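Local structure of BH1478 protein (Bacillus halodurans, 2QUP) at residues 38-41 with 42-46; 53-56 with 57-61; 74-77 with 78-82; 105-108 with 109-113; 126-129 with 130-133. The protein is of unknown function; it belongs to the DUF327 family and folds as an almost entirely helical bundle of four helices. One frame throughout, in Å; residues are numbered along the deposited sequence. Where two conformers were deposited one is given.

In the fold
The chain runs up, down, up and down through four helices, and each contact is a little over two turns of one of them. Contacts 1 and 2 share helix 27-60, the first at the surface, the second at its partly buried end. Contact 3, on helix 63-88, lies nearest the centre of the chain and touches both contact 1 and contact 4, mainly through Leu-43 and Val-105 respectively. Contact 4, on helix 98-120, is a surface contact built on a salt bridge, whereas contact 3 relies on apolar neighbours. Contact 5, at the start of helix 126-144, packs Ile-129 and Leu-130 against contact 2, with centres about 9 Å apart.

Contact 1: 38-41 with 42-46; sequences KAYE and RLQAL
Gln-44 lays its CG over one face of the Tyr-40 ring, and its amide carries on past the rim, CD 3.6 Å from Tyr-40 CE2, with the amide plane turned 32° from the ring. Tyr-40 places CG opposite its backbone N (chi1 -178°), which swings the ring forward along the helix, while the extended Gln-44 chain reaches back to meet it. A water joins the two ends: it donates to Gln-44 OE1 at 2.7 Å and sits 3.3 Å from Tyr-40 OH. The other end of the amide points elsewhere, with Gln-44 NE2 3.9 Å from Glu-41 CG, so the aliphatic part of Glu-41 flanks it.

All of this decorates a middle stretch of helix 27-60, the first of the four helices of the bundle. Successive i to i+4 backbone bonds run through it, from Arg-42 N to Lys-38 O through to Ala-45 N to Glu-41 O. Glu-41 O also takes a weak second bond from Gln-44 N at 3.2 Å.

Round the helix from the tyrosine, Arg-42 folds back by a bend at chi3 (-91°) and lays one guanidinium face over Ala-39, NH2 being 3.7 Å from Ala-39 CA. Leu-43 is the buried member: its CG rests 3.4 Å from Ala-39 O, and its side chain packs on Asp-79 and Leu-83 of helix 63-88.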
# COMPACT_ATOMS: atom_id res chain seq x y z
N LYS A 38 4.27 -15.98 -3.25
CA LYS A 38 5.47 -15.35 -2.72
C LYS A 38 5.39 -13.85 -2.80
O LYS A 38 5.81 -13.17 -1.89
CB LYS A 38 6.72 -15.83 -3.47
CG LYS A 38 7.16 -17.24 -3.09
CD LYS A 38 8.50 -17.60 -3.73
CE LYS A 38 8.62 -19.11 -3.96
NZ LYS A 38 10.04 -19.57 -4.03
N ALA A 39 4.85 -13.34 -3.90
CA ALA A 39 4.63 -11.90 -4.05
C ALA A 39 3.66 -11.37 -3.00
O ALA A 39 3.87 -10.30 -2.43
CB ALA A 39 4.14 -11.60 -5.45
N TYR A 40 2.60 -12.14 -2.73
CA TYR A 40 1.65 -11.83 -1.66
C TYR A 40 2.32 -11.78 -0.28
O TYR A 40 2.01 -10.91 0.53
CB TYR A 40 0.52 -12.87 -1.63
CG TYR A 40 -0.55 -12.61 -0.58
CD1 TYR A 40 -1.50 -11.61 -0.75
CD2 TYR A 40 -0.61 -13.36 0.60
CE1 TYR A 40 -2.47 -11.36 0.20
CE2 TYR A 40 -1.59 -13.12 1.55
CZ TYR A 40 -2.52 -12.12 1.35
OH TYR A 40 -3.49 -11.86 2.28
N GLU A 41 3.22 -12.74 -0.04
CA GLU A 41 3.92 -12.86 1.23
C GLU A 41 4.86 -11.69 1.45
O GLU A 41 4.97 -11.19 2.57
CB GLU A 41 4.72 -14.18 1.25
CG GLU A 41 3.97 -15.37 1.87
CD GLU A 41 4.58 -16.74 1.50
OE1 GLU A 41 5.82 -16.83 1.36
OE2 GLU A 41 3.81 -17.73 1.36
N ARG A 42 5.55 -11.27 0.39
CA ARG A 42 6.40 -10.08 0.40
C ARG A 42 5.62 -8.81 0.70
O ARG A 42 6.03 -7.98 1.52
CB ARG A 42 7.12 -9.95 -0.94
CG ARG A 42 8.41 -10.73 -1.01
CD ARG A 42 9.22 -10.37 -2.25
NE ARG A 42 8.88 -11.25 -3.37
CZ ARG A 42 8.30 -10.86 -4.50
NH1 ARG A 42 8.00 -9.57 -4.70
NH2 ARG A 42 8.03 -11.75 -5.44
N LEU A 43 4.46 -8.68 0.07
CA LEU A 43 3.51 -7.63 0.40
C LEU A 43 3.04 -7.62 1.85
O LEU A 43 2.75 -6.55 2.40
CB LEU A 43 2.29 -7.72 -0.52
CG LEU A 43 2.32 -7.30 -1.99
CD1 LEU A 43 0.90 -7.36 -2.53
CD2 LEU A 43 2.95 -5.91 -2.19
N GLN A 44 2.90 -8.80 2.46
CA GLN A 44 2.43 -8.90 3.84
C GLN A 44 3.53 -8.38 4.76
O GLN A 44 3.26 -7.66 5.73
CB GLN A 44 2.14 -10.35 4.21
CG GLN A 44 0.83 -10.96 3.71
CD GLN A 44 0.62 -12.38 4.29
OE1 GLN A 44 -0.39 -12.65 4.96
NE2 GLN A 44 1.58 -13.28 4.05
N ALA A 45 4.76 -8.75 4.44
CA ALA A 45 5.95 -8.33 5.18
C ALA A 45 6.18 -6.82 5.09
O ALA A 45 6.48 -6.18 6.08
CB ALA A 45 7.19 -9.10 4.67
N LEU A 46 6.01 -6.26 3.89
CA LEU A 46 6.05 -4.83 3.67
C LEU A 46 4.94 -4.08 4.42
O LEU A 46 5.17 -3.01 4.96
CB LEU A 46 5.91 -4.56 2.18
CG LEU A 46 6.40 -3.25 1.57
CD1 LEU A 46 7.70 -2.75 2.24
CD2 LEU A 46 6.62 -3.49 0.11
O HOH W 1 -2.43 -10.88 5.23

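Contact 2: 53-56 with 57-61; sequences QGKL and LSETR
The carbonyl oxygen of Leu-56 receives the backbone N-H of Thr-60 at 2.7 Å and a weaker bond from Glu-59 N. Thr-60 OG1 also comes within bonding distance of Leu-56 O, but its position is less certain. The methyl of the same threonine, CG2, lies 3.6 Å from Leu-56 CD1.

One residue earlier, Lys-55 O accepts Glu-59 N at 3.0 Å. Ser-58 OG, in one of two conformers, also points at this oxygen, but at 2.5 Å from Lys-55 O the bond is suspiciously short and remains doubtful. The backbone bonds close the C-terminal turns of helix 27-60; Arg-61, the first residue past it, leaves helical geometry with a positive phi of 70°. In the one of its two conformers described here, Arg-61 bends back and its NH2 bonds Ser-58 O at 2.9 Å.

The Lys-55 and Glu-59 side chains run side by side, yet Lys-55 NZ and Glu-59 OE1 stay 4.7 Å apart, too far for a salt bridge. Gln-53 turns to helix 63-88, where its NE2 bonds Glu-65, and Lys-55 and Ser-58 meet Leu-130 of helix 126-144.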
# COMPACT_ATOMS: atom_id res chain seq x y z
N GLN A 53 5.62 1.90 10.75
CA GLN A 53 6.12 3.21 10.40
C GLN A 53 4.96 4.22 10.44
O GLN A 53 5.18 5.40 10.66
CB GLN A 53 6.78 3.16 9.01
CG GLN A 53 7.49 4.44 8.58
CD GLN A 53 8.39 5.06 9.64
OE1 GLN A 53 9.29 4.40 10.16
NE2 GLN A 53 8.18 6.33 9.94
N GLY A 54 3.74 3.75 10.24
CA GLY A 54 2.61 4.66 10.13
C GLY A 54 2.25 5.07 11.54
O GLY A 54 1.92 6.22 11.80
N LYS A 55 2.31 4.09 12.43
CA LYS A 55 2.25 4.30 13.85
C LYS A 55 3.33 5.23 14.40
O LYS A 55 3.00 6.20 15.10
CB LYS A 55 2.23 2.96 14.58
CG LYS A 55 2.35 3.07 16.09
CD LYS A 55 1.06 2.70 16.76
CE LYS A 55 0.19 3.92 17.02
NZ LYS A 55 -1.16 3.49 17.49
N LEU A 56 4.60 4.94 14.11
CA LEU A 56 5.71 5.86 14.44
C LEU A 56 5.45 7.28 14.00
O LEU A 56 5.65 8.20 14.79
CB LEU A 56 7.04 5.41 13.79
CG LEU A 56 8.31 6.05 14.31
CD1 LEU A 56 8.29 6.12 15.82
CD2 LEU A 56 9.53 5.24 13.84
N LEU A 57 4.99 7.44 12.75
CA LEU A 57 4.73 8.77 12.18
C LEU A 57 3.62 9.44 12.93
O LEU A 57 3.70 10.62 13.16
CB LEU A 57 4.36 8.71 10.70
CG LEU A 57 3.67 9.95 10.07
CD1 LEU A 57 4.56 11.20 10.08
CD2 LEU A 57 3.20 9.63 8.65
N SER A 58 2.60 8.69 13.32
CA SER A 58 1.49 9.25 14.11
C SER A 58 1.94 9.76 15.49
O SER A 58 1.38 10.74 16.03
CB SER A 58 0.40 8.19 14.28
OG SER A 58 0.73 7.31 15.33
N GLU A 59 2.97 9.10 16.04
CA GLU A 59 3.55 9.45 17.34
C GLU A 59 4.56 10.59 17.21
O GLU A 59 4.55 11.52 18.01
CB GLU A 59 4.26 8.23 17.95
CG GLU A 59 3.40 7.02 18.30
CD GLU A 59 2.43 7.27 19.45
OE1 GLU A 59 1.21 7.15 19.21
OE2 GLU A 59 2.87 7.56 20.59
N THR A 60 5.47 10.51 16.25
CA THR A 60 6.55 11.49 16.15
C THR A 60 6.12 12.72 15.37
O THR A 60 6.32 13.83 15.85
CB THR A 60 7.82 10.94 15.51
OG1 THR A 60 7.54 10.62 14.15
CG2 THR A 60 8.30 9.69 16.22
N ARG A 61 5.58 12.50 14.19
CA ARG A 61 5.00 13.56 13.30
C ARG A 61 6.10 14.46 12.72
O ARG A 61 5.96 15.63 12.60
CB ARG A 61 3.85 14.35 13.96
CG ARG A 61 2.74 13.48 14.54
CD ARG A 61 1.90 14.21 15.56
NE ARG A 61 2.64 14.54 16.79
CZ ARG A 61 2.59 13.85 17.93
NH1 ARG A 61 3.29 14.25 18.97
NH2 ARG A 61 1.85 12.75 18.03

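Contact 3: 74-77 with 78-82; sequences KEFV and GDAVE
Helix 63-88, the second of the bundle, passes near the middle of the molecule here, and its side chains i and i+4 line up in stripes along its surface. In one stripe Phe-76 and Ala-80 meet: the methyl of Ala-80 approaches the ring obliquely, its CB 3.7 Å from Phe-76 CE2. The ring stands out from the helix and leans along it toward the alanine, as a trans chi1 of -169° at Phe-76 requires. In the next stripe Val-77 and Val-81 lie side by side and point the same way, with Val-77 CG1 4.1 Å from Val-81 CG2. Val-81 CG2 also rests on the backbone, 3.2 Å from Val-77 O.

Beneath these side chains the main chain is bonded regularly but not evenly. Ala-80 N to Phe-76 O is short at 2.7 Å and Val-81 N to Val-77 O measures 2.9 Å. Asp-79 N to Glu-75 O is longer at 3.3 Å, and the bond from Gly-78 N to Lys-74 O is weak. On the polar flank Glu-75 OE1 and Asp-79 OD1 stand 4.6 Å apart, like charges that would probably repel mildly.

The apolar stripes are taken up by the neighbouring helices. Phe-76 packs on Met-47 and Ile-50 of helix 27-60 and on Leu-140 of helix 126-144, while both valines meet Val-105 of helix 98-120. One helix thus faces three others, as expected of the interior surface of an up-and-down four-helix bundle.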
# COMPACT_ATOMS: atom_id res chain seq x y z
N LYS A 74 5.10 3.85 -1.28
CA LYS A 74 5.46 3.90 -2.71
C LYS A 74 6.03 2.57 -3.21
O LYS A 74 5.78 2.15 -4.35
CB LYS A 74 6.47 5.04 -2.96
CG LYS A 74 6.75 5.40 -4.42
CD LYS A 74 7.51 6.74 -4.52
CE LYS A 74 8.15 6.93 -5.89
NZ LYS A 74 9.35 7.83 -5.85
N GLU A 75 6.80 1.89 -2.37
CA GLU A 75 7.31 0.55 -2.74
C GLU A 75 6.21 -0.53 -2.80
O GLU A 75 6.26 -1.43 -3.65
CB GLU A 75 8.37 0.09 -1.76
CG GLU A 75 9.03 -1.22 -2.18
CD GLU A 75 9.95 -1.76 -1.14
OE1 GLU A 75 10.65 -2.76 -1.41
OE2 GLU A 75 9.97 -1.16 -0.04
N PHE A 76 5.26 -0.44 -1.88
CA PHE A 76 4.11 -1.33 -1.82
C PHE A 76 3.25 -1.18 -3.07
O PHE A 76 2.94 -2.18 -3.70
CB PHE A 76 3.26 -1.02 -0.58
CG PHE A 76 2.18 -2.04 -0.30
CD1 PHE A 76 2.38 -3.01 0.69
CD2 PHE A 76 0.97 -2.03 -1.01
CE1 PHE A 76 1.38 -3.98 0.96
CE2 PHE A 76 -0.03 -2.99 -0.76
CZ PHE A 76 0.15 -3.96 0.25
N VAL A 77 2.82 0.05 -3.37
CA VAL A 77 2.04 0.36 -4.56
C VAL A 77 2.62 -0.28 -5.82
O VAL A 77 1.91 -0.98 -6.54
CB VAL A 77 1.84 1.85 -4.76
CG1 VAL A 77 1.14 2.14 -6.10
CG2 VAL A 77 1.01 2.43 -3.61
N GLY A 78 3.91 -0.08 -6.06
CA GLY A 78 4.60 -0.70 -7.20
C GLY A 78 4.37 -2.19 -7.24
O GLY A 78 3.95 -2.72 -8.26
N ASP A 79 4.63 -2.86 -6.12
CA ASP A 79 4.55 -4.32 -6.05
C ASP A 79 3.13 -4.85 -6.06
O ASP A 79 2.88 -5.93 -6.59
CB ASP A 79 5.28 -4.84 -4.82
CG ASP A 79 6.79 -4.73 -4.94
OD1 ASP A 79 7.47 -4.86 -3.91
OD2 ASP A 79 7.30 -4.51 -6.06
N ALA A 80 2.20 -4.11 -5.46
CA ALA A 80 0.80 -4.49 -5.44
C ALA A 80 0.10 -4.35 -6.78
O ALA A 80 -0.71 -5.21 -7.14
CB ALA A 80 0.06 -3.72 -4.38
N VAL A 81 0.39 -3.27 -7.52
CA VAL A 81 -0.11 -3.10 -8.90
C VAL A 81 0.38 -4.23 -9.80
O VAL A 81 -0.40 -4.79 -10.56
CB VAL A 81 0.27 -1.73 -9.55
CG1 VAL A 81 -0.25 -1.64 -10.99
CG2 VAL A 81 -0.31 -0.58 -8.77
N GLU A 82 1.66 -4.57 -9.70
CA GLU A 82 2.24 -5.65 -10.48
C GLU A 82 1.57 -6.99 -10.21
O GLU A 82 1.23 -7.70 -11.16
CB GLU A 82 3.74 -5.75 -10.23
CG GLU A 82 4.48 -6.49 -11.33
CD GLU A 82 5.81 -7.04 -10.86
OE1 GLU A 82 6.51 -7.67 -11.68
OE2 GLU A 82 6.15 -6.85 -9.67

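Contact 4: 105-108 with 109-113; sequences VKEV and DRKLL
A bend at chi2 of Glu-107 (-59°) and bends at chi2 and chi3 of Arg-110 (the latter -40°) turn the two side chains alongside each other, one helical turn apart, so that carboxylate and guanidinium form a salt bridge. The arginine grips side-on. Its NE bonds Glu-107 OE1 at 3.1 Å, with the oxygen at the guanidinium edge and in its plane, while NH2 bonds OE2 of Glu-107 at 3.3 Å on the syn lone pair. The two planes stand 63° apart, so NE meets OE1 from above the carboxylate and the pairing is not a flat, coplanar one.

Lys-111 follows on the same flank, its CE 3.8 Å from Glu-107 OE2. On the adjoining face of helix 98-120, turned to the bundle, Val-108 and Leu-112 lie side by side, pointing the same way, Val-108 CG1 being 4.0 Å from Leu-112 CD1; they pack on Leu-139 and Ile-136 of helix 126-144, respectively. Asp-109 OD2 bonds a glycerol, probably from the crystallisation liquor.

The ammonium of Lys-111 remains 4.7 Å from Glu-107 OE2, beyond direct pairing. With two cationic side chains so near, the Glu-107 carboxylate is probably held in its ionised form.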
# COMPACT_ATOMS: atom_id res chain seq x y z
N VAL A 105 -5.01 3.34 -6.86
CA VAL A 105 -3.70 4.00 -6.92
C VAL A 105 -3.75 5.52 -6.98
O VAL A 105 -2.97 6.20 -6.30
CB VAL A 105 -2.85 3.49 -8.07
CG1 VAL A 105 -1.51 4.22 -8.11
CG2 VAL A 105 -2.64 2.02 -7.92
N LYS A 106 -4.68 6.03 -7.76
CA LYS A 106 -4.93 7.47 -7.81
C LYS A 106 -5.46 8.05 -6.51
O LYS A 106 -5.09 9.16 -6.12
CB LYS A 106 -5.78 7.84 -9.04
CG LYS A 106 -5.03 7.56 -10.40
CD LYS A 106 -5.70 8.17 -11.65
CE LYS A 106 -7.15 7.71 -11.83
NZ LYS A 106 -7.32 6.63 -12.85
N GLU A 107 -6.30 7.30 -5.80
CA GLU A 107 -6.80 7.76 -4.50
C GLU A 107 -5.75 7.70 -3.40
O GLU A 107 -5.80 8.49 -2.46
CB GLU A 107 -8.00 6.95 -4.06
CG GLU A 107 -9.35 7.61 -4.29
CD GLU A 107 -9.49 8.95 -3.57
OE1 GLU A 107 -10.02 9.90 -4.19
OE2 GLU A 107 -9.09 9.04 -2.38
N VAL A 108 -4.81 6.75 -3.51
CA VAL A 108 -3.69 6.63 -2.60
C VAL A 108 -2.82 7.88 -2.72
O VAL A 108 -2.50 8.51 -1.71
CB VAL A 108 -2.81 5.34 -2.89
CG1 VAL A 108 -1.51 5.41 -2.11
CG2 VAL A 108 -3.53 4.07 -2.47
N ASP A 109 -2.45 8.22 -3.97
CA ASP A 109 -1.68 9.42 -4.28
C ASP A 109 -2.35 10.66 -3.68
O ASP A 109 -1.70 11.40 -2.95
CB ASP A 109 -1.54 9.57 -5.79
CG ASP A 109 -0.53 10.64 -6.18
OD1 ASP A 109 -0.96 11.75 -6.53
OD2 ASP A 109 0.69 10.37 -6.16
N ARG A 110 -3.63 10.86 -3.96
CA ARG A 110 -4.42 11.96 -3.36
C ARG A 110 -4.24 12.05 -1.85
O ARG A 110 -3.90 13.11 -1.33
CB ARG A 110 -5.89 11.75 -3.65
CG ARG A 110 -6.46 12.61 -4.77
CD ARG A 110 -7.71 13.36 -4.31
NE ARG A 110 -8.59 12.57 -3.45
CZ ARG A 110 -8.98 12.91 -2.22
NH1 ARG A 110 -8.58 14.05 -1.67
NH2 ARG A 110 -9.79 12.11 -1.53
N LYS A 111 -4.46 10.91 -1.17
CA LYS A 111 -4.31 10.80 0.28
C LYS A 111 -2.90 11.06 0.83
O LYS A 111 -2.76 11.70 1.87
CB LYS A 111 -4.84 9.44 0.79
CG LYS A 111 -6.38 9.26 0.78
CD LYS A 111 -7.13 10.50 1.28
CE LYS A 111 -8.65 10.33 1.21
NZ LYS A 111 -9.41 11.58 1.58
N LEU A 112 -1.88 10.56 0.15
CA LEU A 112 -0.50 10.81 0.52
C LEU A 112 -0.15 12.29 0.53
O LEU A 112 0.52 12.77 1.45
CB LEU A 112 0.45 10.04 -0.41
CG LEU A 112 0.56 8.56 -0.07
CD1 LEU A 112 1.52 7.81 -1.08
CD2 LEU A 112 1.05 8.38 1.40
N LEU A 113 -0.64 13.02 -0.48
CA LEU A 113 -0.41 14.46 -0.59
C LEU A 113 -1.12 15.19 0.54
O LEU A 113 -0.60 16.14 1.09
CB LEU A 113 -0.89 14.99 -1.94
CG LEU A 113 -0.13 14.56 -3.21
CD1 LEU A 113 -0.92 14.94 -4.47
CD2 LEU A 113 1.25 15.18 -3.24

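Contact 5: 126-129 with 130-133; sequences GLDI and LNMV
Leu-127 and Leu-130 cross obliquely on the surface of helix 126-144, touching through their methyls, with Leu-127 CD1 3.9 Å from Leu-130 CD2. The end of Leu-127 comes forward along the helix to the later leucine by virtue of its chi1 of -165°, CG lying trans to the amide nitrogen. Leu-130 CB also lies close to the backbone, 3.3 Å from Leu-127 O, and the residue faces helix 27-60.

Asn-131 and Met-132 instead lean back over the preceding turn. The Asn-131 amide folds down toward the carbonyl of Leu-127, ND2 coming within 3.0 Å of Leu-127 O, but the angle is too poor for a hydrogen bond; that oxygen is instead bonded by the backbone N of Asn-131 at 2.9 Å. Met-132, in the conformer given, extends beyond CG across the carbonyl of Asp-128, CG resting 3.3 Å from Asp-128 O and the terminal CE 4.1 Å from Asp-128 CB. Its side chain also touches Leu-115 and Ala-118 of helix 98-120. Val-133 behaves likewise one step on, its CG1 3.3 Å from Ile-129 O.

Ile-129, buried, packs on Val-119 of helix 98-120 and on Arg-61, beyond the end of helix 27-60. The backbone bonds, such as Leu-130 N to Gly-126 O at 3.0 Å, set the first turns of the helix.

Within this pair of segments the meeting of the two leucines is therefore apolar, and the hydrogen bonds between the segments all belong to the main chain.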
# COMPACT_ATOMS: atom_id res chain seq x y z
N GLY A 126 -2.02 13.59 16.63
CA GLY A 126 -1.65 12.19 16.44
C GLY A 126 -2.79 11.27 16.01
O GLY A 126 -2.57 10.34 15.26
N LEU A 127 -4.03 11.53 16.45
CA LEU A 127 -5.12 10.61 16.15
C LEU A 127 -5.68 10.77 14.74
O LEU A 127 -6.02 9.77 14.09
CB LEU A 127 -6.23 10.68 17.19
CG LEU A 127 -7.25 9.55 17.21
CD1 LEU A 127 -6.60 8.19 17.45
CD2 LEU A 127 -8.25 9.87 18.31
N ASP A 128 -5.78 12.02 14.29
CA ASP A 128 -6.10 12.36 12.90
C ASP A 128 -5.06 11.78 11.94
O ASP A 128 -5.43 11.22 10.93
CB ASP A 128 -6.18 13.87 12.70
CG ASP A 128 -7.23 14.53 13.59
OD1 ASP A 128 -8.21 13.88 13.99
OD2 ASP A 128 -7.07 15.73 13.89
N ILE A 129 -3.78 11.92 12.27
CA ILE A 129 -2.69 11.30 11.49
C ILE A 129 -2.79 9.77 11.42
O ILE A 129 -2.67 9.18 10.34
CB ILE A 129 -1.31 11.79 11.99
CG1 ILE A 129 -1.20 13.31 11.79
CG2 ILE A 129 -0.17 11.05 11.29
CD1 ILE A 129 0.18 13.88 11.83
N LEU A 130 -3.06 9.15 12.56
CA LEU A 130 -3.42 7.74 12.63
C LEU A 130 -4.57 7.35 11.70
O LEU A 130 -4.46 6.35 10.97
CB LEU A 130 -3.72 7.35 14.08
CG LEU A 130 -3.66 5.89 14.50
CD1 LEU A 130 -2.35 5.21 14.01
CD2 LEU A 130 -3.79 5.86 16.01
N ASN A 131 -5.65 8.12 11.70
CA ASN A 131 -6.79 7.87 10.81
C ASN A 131 -6.41 7.92 9.35
O ASN A 131 -6.81 7.04 8.58
CB ASN A 131 -7.94 8.83 11.09
CG ASN A 131 -8.57 8.59 12.45
OD1 ASN A 131 -8.80 7.44 12.85
ND2 ASN A 131 -8.85 9.67 13.17
N MET A 132 -5.60 8.93 9.00
CA MET A 132 -5.13 9.14 7.63
C MET A 132 -4.31 7.96 7.13
O MET A 132 -4.47 7.53 5.98
CB MET A 132 -4.30 10.43 7.54
CG MET A 132 -5.09 11.74 7.68
SD MET A 132 -4.01 13.19 7.92
CE MET A 132 -5.13 14.32 8.77
N VAL A 133 -3.42 7.45 7.98
CA VAL A 133 -2.63 6.27 7.59
C VAL A 133 -3.47 4.99 7.54
O VAL A 133 -3.14 4.05 6.84
CB VAL A 133 -1.34 6.10 8.44
CG1 VAL A 133 -0.56 7.43 8.55
CG2 VAL A 133 -1.65 5.53 9.82